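Local atomic coordinates of putative secreted protein (Streptomyces coelicolor A3, PDB entry 2QF9), a protein that is of unknown function, a putative secreted, all-helical protein of the DUF305 family in the ferritin clan. Residues D9-R14 and L61-P67; V18-Q22 and M92-A96; P74-M78 and H129-C134. All blocks are in the same frame, centred on the assembly; numbering follows the deposited sequence.

Contacts 1 and 2 both use helix 8-31, at neighbouring places along it: residues 9-14 meet the end of helix 37-63, and residues 18-22 meet loop 92-96, with about 17 Å between the contact centres. Contact 3 brings residues 74-78 against helix 109-137, its centre about 14 Å from that of contact 1 and about 12 Å from that of contact 2. It touches both. F12 CD1 packs 3.7 Å from W77 CH2, while H19 CD2 lies 3.5 Å from M130 SE and P93 CG 3.7 Å from M75 CE. Two modelled parts of the long connection between helices 37-63 and 98-106, residues 74-78 and 92-96, are thus fastened to two bundle helices.

Contact 1 of 3, residues D9-R14 and L61-P67; sequences DAGFAR and LDLWALP
A10, A13 and R14 of helix 8-31 meet L61 in the last turn of helix 37-63, and L66 and P67 just past it, in a mostly buried contact near one end of the bundle, about 18 Å from the centre of the chain. Its apolar part is small side chains against branched ones. A13 CB sits 3.8 Å from L61 CG, and A10 CB is 3.8 Å from L66 CD1. L61 CD1 also reaches the aliphatic stem of R14, whose side chain crosses that of L61 at about a right angle.

A Schellman motif brings L66 into place: A65 takes a positive phi of 54°, and L66 N bonds back to L61 O at 2.9 Å, so the chain turns off the helix and returns toward helix 8-31. Past this turn the P67 carbonyl oxygen lies near the guanidinium edge, somewhat out of its plane. R14 NE donates to P67 O at 2.6 Å, with an N-H...O angle of 137°, and R14 NH1 adds a weak bond to the same oxygen at 2.8 Å. R14 is modelled in two conformers, so this grip describes one of them. The R14 chain is extended from CG to NE, carrying the guanidinium out to P67, and NH2 bonds to A5 O. At the other margin D9 CB approaches W64 CZ3 at 4.4 Å, while the D9 carboxylate is held by T139 and V140, and W64 packs on L63 of the second subunit.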
loop_
_atom_site.group_PDB
_atom_site.type_symbol
_atom_site.label_atom_id
_atom_site.label_comp_id
_atom_site.label_asym_id
_atom_site.label_seq_id
_atom_site.Cartn_x
_atom_site.Cartn_y
_atom_site.Cartn_z
ATOM N N ASP A 9 -12.457 6.416 17.183
ATOM C CA ASP A 9 -12.407 6.172 15.743
ATOM C C ASP A 9 -11.267 6.963 15.104
ATOM O O ASP A 9 -10.482 6.405 14.334
ATOM C CB ASP A 9 -13.747 6.516 15.109
ATOM C CG ASP A 9 -14.889 5.723 15.733
ATOM O OD1 ASP A 9 -14.942 4.508 15.517
ATOM O OD2 ASP A 9 -15.717 6.325 16.447
ATOM N N ALA A 10 -11.157 8.245 15.446
ATOM C CA ALA A 10 -10.098 9.070 14.864
ATOM C C ALA A 10 -8.723 8.642 15.366
ATOM O O ALA A 10 -7.784 8.534 14.587
ATOM C CB ALA A 10 -10.334 10.559 15.133
ATOM N N GLY A 11 -8.607 8.433 16.675
ATOM C CA GLY A 11 -7.311 8.103 17.286
ATOM C C GLY A 11 -6.778 6.777 16.781
ATOM O O GLY A 11 -5.591 6.664 16.473
ATOM N N PHE A 12 -7.645 5.775 16.688
ATOM C CA PHE A 12 -7.213 4.475 16.176
ATOM C C PHE A 12 -6.757 4.597 14.724
ATOM O O PHE A 12 -5.705 4.071 14.366
ATOM C CB PHE A 12 -8.288 3.395 16.331
ATOM C CG PHE A 12 -7.891 2.062 15.749
ATOM C CD1 PHE A 12 -7.022 1.209 16.441
ATOM C CD2 PHE A 12 -8.374 1.679 14.491
ATOM C CE1 PHE A 12 -6.670 -0.037 15.889
ATOM C CE2 PHE A 12 -8.029 0.451 13.919
ATOM C CZ PHE A 12 -7.171 -0.418 14.621
ATOM N N ALA A 13 -7.532 5.312 13.903
ATOM C CA ALA A 13 -7.148 5.547 12.503
ATOM C C ALA A 13 -5.780 6.222 12.380
ATOM O O ALA A 13 -4.947 5.785 11.566
ATOM C CB ALA A 13 -8.223 6.350 11.756
ATOM N N ARG A 14 -5.524 7.254 13.191
ATOM C CA ARG A 14 -4.228 7.950 13.181
ATOM C C ARG A 14 -3.089 7.026 13.617
ATOM O O ARG A 14 -2.059 6.882 12.919
ATOM C CB ARG A 14 -4.259 9.178 14.102
ATOM C CG ARG A 14 -4.989 10.373 13.533
ATOM C CD ARG A 14 -4.920 11.570 14.472
ATOM N NE ARG A 14 -5.746 12.662 13.964
ATOM C CZ ARG A 14 -6.906 13.067 14.484
ATOM N NH1 ARG A 14 -7.564 14.060 13.905
ATOM N NH2 ARG A 14 -7.395 12.507 15.582
ATOM N N LEU A 61 -10.206 9.353 7.588
ATOM C CA LEU A 61 -9.843 10.625 8.216
ATOM C C LEU A 61 -10.076 11.778 7.230
ATOM O O LEU A 61 -10.611 12.823 7.599
ATOM C CB LEU A 61 -8.395 10.584 8.718
ATOM C CG LEU A 61 -8.138 9.693 9.942
ATOM C CD1 LEU A 61 -6.641 9.513 10.157
ATOM C CD2 LEU A 61 -8.786 10.287 11.217
ATOM N N ASP A 62 -9.706 11.561 5.968
ATOM C CA ASP A 62 -9.893 12.564 4.936
ATOM C C ASP A 62 -11.372 12.862 4.715
ATOM O O ASP A 62 -11.778 14.029 4.754
ATOM C CB ASP A 62 -9.212 12.124 3.643
ATOM C CG ASP A 62 -7.713 12.361 3.667
ATOM O OD1 ASP A 62 -7.211 13.021 4.622
ATOM O OD2 ASP A 62 -7.029 11.889 2.730
ATOM N N LEU A 63 -12.168 11.808 4.519
ATOM C CA LEU A 63 -13.611 11.933 4.303
ATOM C C LEU A 63 -14.289 12.655 5.492
ATOM O O LEU A 63 -15.223 13.468 5.307
ATOM C CB LEU A 63 -14.225 10.548 4.111
ATOM C CG LEU A 63 -15.700 10.426 3.707
ATOM C CD1 LEU A 63 -15.929 10.900 2.291
ATOM C CD2 LEU A 63 -16.144 8.986 3.816
ATOM N N TRP A 64 -13.786 12.375 6.694
ATOM C CA TRP A 64 -14.291 12.985 7.921
ATOM C C TRP A 64 -13.737 14.393 8.192
ATOM O O TRP A 64 -14.110 15.016 9.195
ATOM C CB TRP A 64 -13.997 12.084 9.118
ATOM C CG TRP A 64 -14.662 10.730 9.065
ATOM C CD1 TRP A 64 -15.842 10.410 8.441
ATOM C CD2 TRP A 64 -14.218 9.533 9.714
ATOM N NE1 TRP A 64 -16.136 9.086 8.630
ATOM C CE2 TRP A 64 -15.165 8.524 9.421
ATOM C CE3 TRP A 64 -13.103 9.211 10.503
ATOM C CZ2 TRP A 64 -15.029 7.201 9.888
ATOM C CZ3 TRP A 64 -12.967 7.891 10.974
ATOM C CH2 TRP A 64 -13.935 6.911 10.673
ATOM N N ALA A 65 -12.874 14.894 7.310
ATOM C CA ALA A 65 -12.184 16.190 7.494
ATOM C C ALA A 65 -11.443 16.290 8.841
ATOM O O ALA A 65 -11.545 17.303 9.557
ATOM C CB ALA A 65 -13.156 17.358 7.328
ATOM N N LEU A 66 -10.722 15.232 9.195
ATOM C CA LEU A 66 -9.961 15.190 10.448
ATOM C C LEU A 66 -8.463 15.133 10.124
ATOM O O LEU A 66 -8.065 14.443 9.192
ATOM C CB LEU A 66 -10.401 14.006 11.310
ATOM C CG LEU A 66 -11.841 13.984 11.840
ATOM C CD1 LEU A 66 -12.134 12.709 12.618
ATOM C CD2 LEU A 66 -12.147 15.208 12.709
ATOM N N PRO A 67 -7.633 15.908 10.853
ATOM C CA PRO A 67 -6.187 15.867 10.615
ATOM C C PRO A 67 -5.611 14.451 10.745
ATOM O O PRO A 67 -6.060 13.674 11.581
ATOM C CB PRO A 67 -5.635 16.760 11.736
ATOM C CG PRO A 67 -6.743 17.721 12.011
ATOM C CD PRO A 67 -7.979 16.883 11.910
#

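Contact 2 of 3, residues V18-Q22 and M92-A96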
loop_
_atom_site.group_PDB
_atom_site.type_symbol
_atom_site.label_atom_id
_atom_site.label_comp_id
_atom_site.label_asym_id
_atom_site.label_seq_id
_atom_site.Cartn_x
_atom_site.Cartn_y
_atom_site.Cartn_z
ATOM N N VAL A 18 0.118 4.965 11.431
ATOM C CA VAL A 18 1.558 5.073 11.695
ATOM C C VAL A 18 2.167 3.683 11.978
ATOM O O VAL A 18 3.258 3.368 11.508
ATOM C CB VAL A 18 1.842 6.066 12.847
ATOM C CG1 VAL A 18 3.329 6.075 13.200
ATOM C CG2 VAL A 18 1.384 7.483 12.468
ATOM N N HIS A 19 1.447 2.855 12.737
ATOM C CA HIS A 19 1.925 1.508 13.076
ATOM C C HIS A 19 2.090 0.666 11.797
ATOM O O HIS A 19 3.149 0.046 11.561
ATOM C CB HIS A 19 0.924 0.856 14.019
ATOM C CG HIS A 19 1.504 -0.213 14.904
ATOM N ND1 HIS A 19 1.438 -1.551 14.590
ATOM C CD2 HIS A 19 2.083 -0.142 16.130
ATOM C CE1 HIS A 19 1.962 -2.261 15.578
ATOM N NE2 HIS A 19 2.373 -1.432 16.519
ATOM N N HIS A 20 1.051 0.691 10.957
ATOM C CA HIS A 20 1.044 -0.015 9.671
ATOM C C HIS A 20 2.209 0.445 8.781
ATOM O O HIS A 20 2.909 -0.381 8.164
ATOM C CB HIS A 20 -0.290 0.223 8.954
ATOM C CG HIS A 20 -1.366 -0.749 9.334
ATOM N ND1 HIS A 20 -1.420 -1.378 10.567
ATOM C CD2 HIS A 20 -2.434 -1.198 8.636
ATOM C CE1 HIS A 20 -2.459 -2.195 10.591
ATOM N NE2 HIS A 20 -3.099 -2.093 9.440
ATOM N N GLN A 21 2.417 1.758 8.718
ATOM C CA GLN A 21 3.511 2.325 7.934
ATOM C C GLN A 21 4.858 1.653 8.256
ATOM O O GLN A 21 5.645 1.341 7.347
ATOM C CB GLN A 21 3.617 3.828 8.199
ATOM C CG GLN A 21 4.686 4.515 7.380
ATOM C CD GLN A 21 4.693 6.014 7.618
ATOM O OE1 GLN A 21 4.943 6.486 8.738
ATOM N NE2 GLN A 21 4.416 6.780 6.556
ATOM N N GLN A 22 5.129 1.453 9.547
ATOM C CA GLN A 22 6.385 0.809 9.919
ATOM C C GLN A 22 6.457 -0.663 9.482
ATOM O O GLN A 22 7.525 -1.132 9.065
ATOM C CB GLN A 22 6.656 0.955 11.410
ATOM C CG GLN A 22 8.125 0.616 11.722
ATOM C CD GLN A 22 8.429 0.568 13.193
ATOM O OE1 GLN A 22 7.853 -0.224 13.942
ATOM N NE2 GLN A 22 9.353 1.422 13.619
HETATM N N MSE A 92 4.536 3.573 20.680
HETATM C CA MSE A 92 3.321 2.768 20.666
HETATM C C MSE A 92 3.636 1.284 20.836
HETATM O O MSE A 92 4.726 0.839 20.438
HETATM C CB MSE A 92 2.587 2.943 19.334
HETATM C CG MSE A 92 1.730 4.148 19.228
HETATM SE SE MSE A 92 0.969 4.081 17.415
HETATM C CE MSE A 92 2.397 4.990 16.445
ATOM N N PRO A 93 2.682 0.510 21.401
ATOM C CA PRO A 93 2.914 -0.922 21.609
ATOM C C PRO A 93 3.469 -1.635 20.348
ATOM O O PRO A 93 2.899 -1.502 19.266
ATOM C CB PRO A 93 1.509 -1.453 21.966
ATOM C CG PRO A 93 0.816 -0.285 22.598
ATOM C CD PRO A 93 1.359 0.941 21.918
ATOM N N GLY A 94 4.577 -2.360 20.504
ATOM C CA GLY A 94 5.137 -3.180 19.424
ATOM C C GLY A 94 5.934 -2.454 18.352
ATOM O O GLY A 94 6.535 -3.108 17.485
HETATM N N MSE A 95 5.954 -1.114 18.406
HETATM C CA MSE A 95 6.751 -0.327 17.449
HETATM C C MSE A 95 8.228 -0.666 17.582
HETATM O O MSE A 95 8.754 -0.786 18.701
HETATM C CB MSE A 95 6.590 1.189 17.640
HETATM C CG MSE A 95 5.260 1.742 17.253
HETATM SE SE MSE A 95 5.061 1.690 15.317
HETATM C CE MSE A 95 6.266 3.031 14.697
ATOM N N ALA A 96 8.897 -0.838 16.449
ATOM C CA ALA A 96 10.355 -1.055 16.454
ATOM C C ALA A 96 11.088 0.270 16.669
ATOM O O ALA A 96 10.633 1.330 16.239
ATOM C CB ALA A 96 10.820 -1.732 15.144
#
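H19 and Q22 of helix 8-31 make the three hydrogen bonds that cross to loop 92-96. H19 NE2 donates to P93 O at 2.8 Å with an N-H...O angle of 147°; the donor stands almost in line with the carbonyl bond, and the oxygen lies 15° out of the imidazole plane. Q22 binds both backbone groups of one residue: A96 N donates to Q22 OE1 at 2.8 Å, and Q22 NE2 donates to A96 O at 2.9 Å. With CG anti to the backbone N (chi1 -165°) and the chain extended beyond it, the amide lies alongside the A96 backbone, and two nearly straight bonds fix its rotation and decide which end carries the oxygen.

The selenium contacts lie between these bonds. M95, selenomethionine in this crystal like M92, is bent at both chi2 and chi3 and runs antiparallel to the H19 side chain, its SE 4.3 Å from the imidazole centroid and oblique to the ring. Its methyl then meets the Q22 amide, with M95 CE 3.6 Å from Q22 CD.

The clearest apolar contact is at the more exposed margin, where M92 CE touches V18 CG1 at 3.5 Å and the two side chains cross at about a right angle. On the helix side, H19 also meets the ring of H123 on helix 109-137, each of these histidines falling in an M-x-x-H-H sequence.

Residues 92-95 form a type II beta turn, closed by M95 N to M92 O at 3.1 Å, with the classic proline-glycine pair P93 and G94 at its corners and the carbonyl between them turned to H19.

Contact 3 of 3, residues P74-M78 and H129-C134; sequences PMTWM and HMAKGC
W77 drives the six-membered edge of its indole into the backbone of helix 109-137, and this is the tight part of the contact. W77 CH2 lies 3.5 Å from M130 O, and W77 CZ3 3.7 Å from G133 C; both helix atoms, with C134 N, lie in the ring plane. The approach depends on G133 having no side chain: a beta carbon there would fall only 2.5 Å from M78 SE and would also crowd W77 CH2. Chi1 of W77, at 64°, sets CG between the backbone N and the carbonyl carbon, and the ring carries M78 CG over one face. On the five-membered side of the indole, NE1 bonds to OD2 of D15 in helix 8-31, as does the backbone N of M75. Were W77 replaced by alanine, the M130-C134 backbone would probably face a gap, and D15 would lose one of its donors. The C134-C138 disulfide ties this end of the helix to the loop that follows it.

Beside the indole, M75 folds back at chi2 and chi3 to place CE 3.6 Å from M130 CG, their side chains crossing at about a right angle in a buried setting.

The solvent side, at the exposed H129, is looser. M78 SE stands 5.2 Å from the imidazole centroid, 38° off the ring normal, and M75 CE approaches the ring edge at 4.1 Å from H129 CD2. A single methyl touch, M78 CE to H129 NE2 at 3.6 Å, is the closest approach here.

No hydrogen bond crosses between residues 74-78 and 129-134. Van der Waals fit among methionine side chains (here selenomethionine), the indole and the helix backbone at G133 therefore holds the two segments together, while the bond to D15 orients the indole.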
loop_
_atom_site.group_PDB
_atom_site.type_symbol
_atom_site.label_atom_id
_atom_site.label_comp_id
_atom_site.label_asym_id
_atom_site.label_seq_id
_atom_site.Cartn_x
_atom_site.Cartn_y
_atom_site.Cartn_z
ATOM N N PRO A 74 0.152 9.517 21.014
ATOM C CA PRO A 74 -0.433 8.246 20.604
ATOM C C PRO A 74 -1.042 7.514 21.794
ATOM O O PRO A 74 -0.506 7.580 22.912
ATOM C CB PRO A 74 0.770 7.467 20.060
ATOM C CG PRO A 74 1.674 8.520 19.539
ATOM C CD PRO A 74 1.518 9.694 20.483
HETATM N N MSE A 75 -2.172 6.855 21.539
HETATM C CA MSE A 75 -2.861 5.985 22.501
HETATM C C MSE A 75 -3.663 6.770 23.541
HETATM O O MSE A 75 -4.232 6.181 24.457
HETATM C CB MSE A 75 -1.871 5.020 23.174
HETATM C CG MSE A 75 -1.031 4.240 22.157
HETATM SE SE MSE A 75 -2.211 3.076 21.131
HETATM C CE MSE A 75 -2.282 1.659 22.474
ATOM N N THR A 76 -3.717 8.097 23.398
ATOM C CA THR A 76 -4.539 8.916 24.320
ATOM C C THR A 76 -5.995 8.434 24.302
ATOM O O THR A 76 -6.651 8.363 25.347
ATOM C CB THR A 76 -4.430 10.424 24.009
ATOM O OG1 THR A 76 -3.079 10.851 24.231
ATOM C CG2 THR A 76 -5.355 11.257 24.918
ATOM N N TRP A 77 -6.475 8.061 23.113
ATOM C CA TRP A 77 -7.843 7.570 22.903
ATOM C C TRP A 77 -8.129 6.255 23.649
ATOM O O TRP A 77 -9.291 5.887 23.853
ATOM C CB TRP A 77 -8.127 7.425 21.391
ATOM C CG TRP A 77 -7.251 6.375 20.736
ATOM C CD1 TRP A 77 -5.998 6.560 20.214
ATOM C CD2 TRP A 77 -7.551 4.974 20.578
ATOM N NE1 TRP A 77 -5.507 5.365 19.721
ATOM C CE2 TRP A 77 -6.437 4.377 19.934
ATOM C CE3 TRP A 77 -8.661 4.169 20.900
ATOM C CZ2 TRP A 77 -6.393 3.005 19.616
ATOM C CZ3 TRP A 77 -8.622 2.794 20.583
ATOM C CH2 TRP A 77 -7.492 2.235 19.934
HETATM N N MSE A 78 -7.067 5.547 24.031
HETATM C CA MSE A 78 -7.174 4.366 24.887
HETATM C C MSE A 78 -6.915 4.654 26.372
HETATM O O MSE A 78 -6.895 3.730 27.187
HETATM C CB MSE A 78 -6.225 3.270 24.402
HETATM C CG MSE A 78 -6.888 2.321 23.450
HETATM SE SE MSE A 78 -5.633 0.972 22.822
HETATM C CE MSE A 78 -5.855 -0.356 24.212
ATOM N N HIS A 129 -3.114 -5.582 20.527
ATOM C CA HIS A 129 -3.485 -4.777 21.687
ATOM C C HIS A 129 -4.275 -3.517 21.282
ATOM O O HIS A 129 -5.341 -3.233 21.827
ATOM C CB HIS A 129 -2.235 -4.402 22.470
ATOM C CG HIS A 129 -2.511 -3.547 23.661
ATOM N ND1 HIS A 129 -3.092 -4.041 24.809
ATOM C CD2 HIS A 129 -2.301 -2.230 23.881
ATOM C CE1 HIS A 129 -3.218 -3.063 25.690
ATOM N NE2 HIS A 129 -2.745 -1.953 25.151
HETATM N N MSE A 130 -3.750 -2.791 20.300
HETATM C CA MSE A 130 -4.401 -1.592 19.787
HETATM C C MSE A 130 -5.729 -1.893 19.089
HETATM O O MSE A 130 -6.718 -1.169 19.295
HETATM C CB MSE A 130 -3.462 -0.863 18.826
HETATM C CG MSE A 130 -2.187 -0.393 19.460
HETATM SE SE MSE A 130 -0.862 0.090 18.090
HETATM C CE MSE A 130 -1.789 1.581 17.217
ATOM N N ALA A 131 -5.757 -2.944 18.270
ATOM C CA ALA A 131 -6.980 -3.324 17.549
ATOM C C ALA A 131 -8.093 -3.715 18.540
ATOM O O ALA A 131 -9.271 -3.336 18.374
ATOM C CB ALA A 131 -6.706 -4.457 16.609
ATOM N N LYS A 132 -7.703 -4.458 19.575
ATOM C CA LYS A 132 -8.616 -4.810 20.662
ATOM C C LYS A 132 -9.206 -3.561 21.298
ATOM O O LYS A 132 -10.403 -3.548 21.642
ATOM C CB LYS A 132 -7.916 -5.689 21.708
ATOM C CG LYS A 132 -7.782 -7.137 21.300
ATOM C CD LYS A 132 -7.059 -7.932 22.393
ATOM C CE LYS A 132 -6.956 -9.411 22.055
ATOM N NZ LYS A 132 -6.102 -10.116 23.091
ATOM N N GLY A 133 -8.384 -2.514 21.437
ATOM C CA GLY A 133 -8.832 -1.230 21.980
ATOM C C GLY A 133 -9.931 -0.617 21.119
ATOM O O GLY A 133 -10.915 -0.080 21.636
ATOM N N CYS A 134 -9.760 -0.681 19.800
ATOM C CA CYS A 134 -10.786 -0.197 18.875
ATOM C C CYS A 134 -12.045 -1.090 18.897
ATOM O O CYS A 134 -13.161 -0.580 18.845
ATOM C CB CYS A 134 -10.216 -0.049 17.459
ATOM S SG CYS A 134 -11.385 0.520 16.174
#